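Probable glutathione S-transferase (Pseudomonas aeruginosa, PDB 6JWK) probably isomerises maleylpyruvate with glutathione, as a zeta-class member of the glutathione S-transferase superfamily. Local coordinates at residues S12-I17 and S64-I69. Sequence-based numbering, arbitrary orientation.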
loop_
_atom_site.group_PDB
_atom_site.type_symbol
_atom_site.label_atom_id
_atom_site.label_comp_id
_atom_site.label_asym_id
_atom_site.label_seq_id
_atom_site.Cartn_x
_atom_site.Cartn_y
_atom_site.Cartn_z
ATOM N N SER B 12 -3.313 13.275 0.807
ATOM C CA SER B 12 -2.822 14.528 1.464
ATOM C C SER B 12 -3.328 14.568 2.915
ATOM O O SER B 12 -2.573 14.900 3.825
ATOM C CB SER B 12 -3.263 15.772 0.723
ATOM O OG SER B 12 -2.707 15.815 -0.583
ATOM N N TYR B 13 -4.604 14.274 3.094
ATOM C CA TYR B 13 -5.254 14.279 4.430
ATOM C C TYR B 13 -4.449 13.350 5.372
ATOM O O TYR B 13 -4.159 13.748 6.517
ATOM C CB TYR B 13 -6.724 13.915 4.228
ATOM C CG TYR B 13 -7.617 14.064 5.436
ATOM C CD1 TYR B 13 -7.178 14.653 6.619
ATOM C CD2 TYR B 13 -8.955 13.693 5.353
ATOM C CE1 TYR B 13 -8.026 14.784 7.716
ATOM C CE2 TYR B 13 -9.812 13.827 6.443
ATOM C CZ TYR B 13 -9.346 14.383 7.623
ATOM O OH TYR B 13 -10.203 14.522 8.675
ATOM N N ARG B 14 -4.116 12.131 4.933
ATOM C CA ARG B 14 -3.336 11.147 5.745
ATOM C C ARG B 14 -2.087 11.837 6.298
ATOM O O ARG B 14 -1.789 11.688 7.439
ATOM C CB ARG B 14 -2.840 9.934 4.935
ATOM C CG ARG B 14 -3.931 9.031 4.379
ATOM C CD ARG B 14 -3.281 7.964 3.548
ATOM N NE ARG B 14 -4.276 7.167 2.887
ATOM C CZ ARG B 14 -4.025 6.287 1.956
ATOM N NH1 ARG B 14 -2.784 6.139 1.518
ATOM N NH2 ARG B 14 -5.015 5.589 1.425
ATOM N N VAL B 15 -1.355 12.557 5.459
ATOM C CA VAL B 15 -0.055 13.151 5.874
ATOM C C VAL B 15 -0.257 14.426 6.676
ATOM O O VAL B 15 0.580 14.704 7.588
ATOM C CB VAL B 15 0.833 13.406 4.638
ATOM C CG1 VAL B 15 2.155 14.014 5.049
ATOM C CG2 VAL B 15 1.062 12.106 3.856
ATOM N N ARG B 16 -1.287 15.217 6.386
ATOM C CA ARG B 16 -1.638 16.387 7.243
ATOM C C ARG B 16 -1.972 15.902 8.661
ATOM O O ARG B 16 -1.570 16.558 9.640
ATOM C CB ARG B 16 -2.799 17.200 6.690
ATOM C CG ARG B 16 -2.473 17.957 5.407
ATOM C CD ARG B 16 -3.523 18.993 5.049
ATOM N NE ARG B 16 -4.900 18.495 5.090
ATOM C CZ ARG B 16 -5.593 18.001 4.076
ATOM N NH1 ARG B 16 -5.072 17.949 2.861
ATOM N NH2 ARG B 16 -6.846 17.600 4.277
ATOM N N ILE B 17 -2.633 14.762 8.810
ATOM C CA ILE B 17 -2.884 14.246 10.194
ATOM C C ILE B 17 -1.542 13.884 10.830
ATOM O O ILE B 17 -1.292 14.260 12.014
ATOM C CB ILE B 17 -3.818 13.032 10.130
ATOM C CG1 ILE B 17 -5.199 13.413 9.594
ATOM C CG2 ILE B 17 -3.909 12.310 11.462
ATOM C CD1 ILE B 17 -6.047 12.189 9.212
ATOM N N SER B 64 7.315 11.109 -2.214
ATOM C CA SER B 64 5.926 10.737 -2.474
ATOM C C SER B 64 5.663 9.447 -1.673
ATOM O O SER B 64 6.669 8.735 -1.188
ATOM C CB SER B 64 5.760 10.504 -3.944
ATOM O OG SER B 64 6.473 9.303 -4.316
ATOM N N GLN B 65 4.416 9.036 -1.751
ATOM C CA GLN B 65 3.827 7.851 -1.087
ATOM C C GLN B 65 3.563 8.232 0.364
ATOM O O GLN B 65 4.479 8.267 1.194
ATOM C CB GLN B 65 4.612 6.567 -1.291
ATOM C CG GLN B 65 4.615 6.075 -2.742
ATOM C CD GLN B 65 3.240 5.710 -3.251
ATOM O OE1 GLN B 65 2.355 5.276 -2.495
ATOM N NE2 GLN B 65 3.039 5.908 -4.549
ATOM N N SER B 66 2.285 8.474 0.646
ATOM C CA SER B 66 1.782 8.877 1.980
ATOM C C SER B 66 2.314 7.939 3.070
ATOM O O SER B 66 2.832 8.445 4.141
ATOM C CB SER B 66 0.252 8.985 1.901
ATOM O OG SER B 66 -0.350 7.732 1.640
ATOM N N LEU B 67 2.286 6.610 2.891
ATOM C CA LEU B 67 2.807 5.716 3.967
ATOM C C LEU B 67 4.344 5.758 4.065
ATOM O O LEU B 67 4.851 5.616 5.178
ATOM C CB LEU B 67 2.368 4.265 3.790
ATOM C CG LEU B 67 0.875 4.007 3.674
ATOM C CD1 LEU B 67 0.567 2.598 4.168
ATOM C CD2 LEU B 67 0.032 5.018 4.373
ATOM N N ALA B 68 5.093 5.977 2.977
ATOM C CA ALA B 68 6.559 6.163 3.105
ATOM C C ALA B 68 6.820 7.471 3.867
ATOM O O ALA B 68 7.762 7.538 4.685
ATOM C CB ALA B 68 7.218 6.135 1.739
ATOM N N ILE B 69 6.046 8.516 3.583
ATOM C CA ILE B 69 6.257 9.834 4.225
ATOM C C ILE B 69 5.955 9.646 5.714
ATOM O O ILE B 69 6.701 10.165 6.542
ATOM C CB ILE B 69 5.383 10.921 3.604
ATOM C CG1 ILE B 69 5.868 11.279 2.203
ATOM C CG2 ILE B 69 5.340 12.134 4.516
ATOM C CD1 ILE B 69 4.774 11.828 1.288
#
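V15 and S66 have the nearest CA atoms across the pair, 6.1 Å apart, where a middle turn of helix 10-22 meets the first turn of helix 66-76. The CB atoms of R14 and V15 are directed toward the second segment, those of S66 and I69 toward the first. CG of R14 lies anti to the carbonyl carbon (chi1 -65°), and from there the chain runs extended to NE, carrying the guanidinium alongside the start of helix 66-76. R14 NH1 donates to S66 OG at 2.9 Å; the hydroxyl sits at the guanidinium edge, near its plane, and the bond is bent (149° at the hydrogen). S66 OG occupies the position between backbone N and carbonyl carbon and also lies 3.5 Å from R14 CD. Both helices belong to the thioredoxin-like N-terminal domain of the glutathione S-transferase fold, packed side by side against its mixed sheet; Q65, at the N-cap of the second, accepts the amide of I69 on its backbone O. V15 splits its methyls between two partners: CG2 rests on S66 CB at 3.8 Å, while CG1, anti to the backbone N (chi1 180°), meets CG2 of I69 at 3.7 Å, the two side chains crossing at about a right angle. L3 of strand 2-5 and P53 also pack on V15. Near the R14-S66 bond, L67 CD2 lies 4.2 Å from R14 NH1, a loose contact oblique to the guanidinium. A101 of helix 87-103, in the all-helical C-terminal domain, touches both R14 and L67 at this buried contact, and L98 of the second subunit also packs on L67.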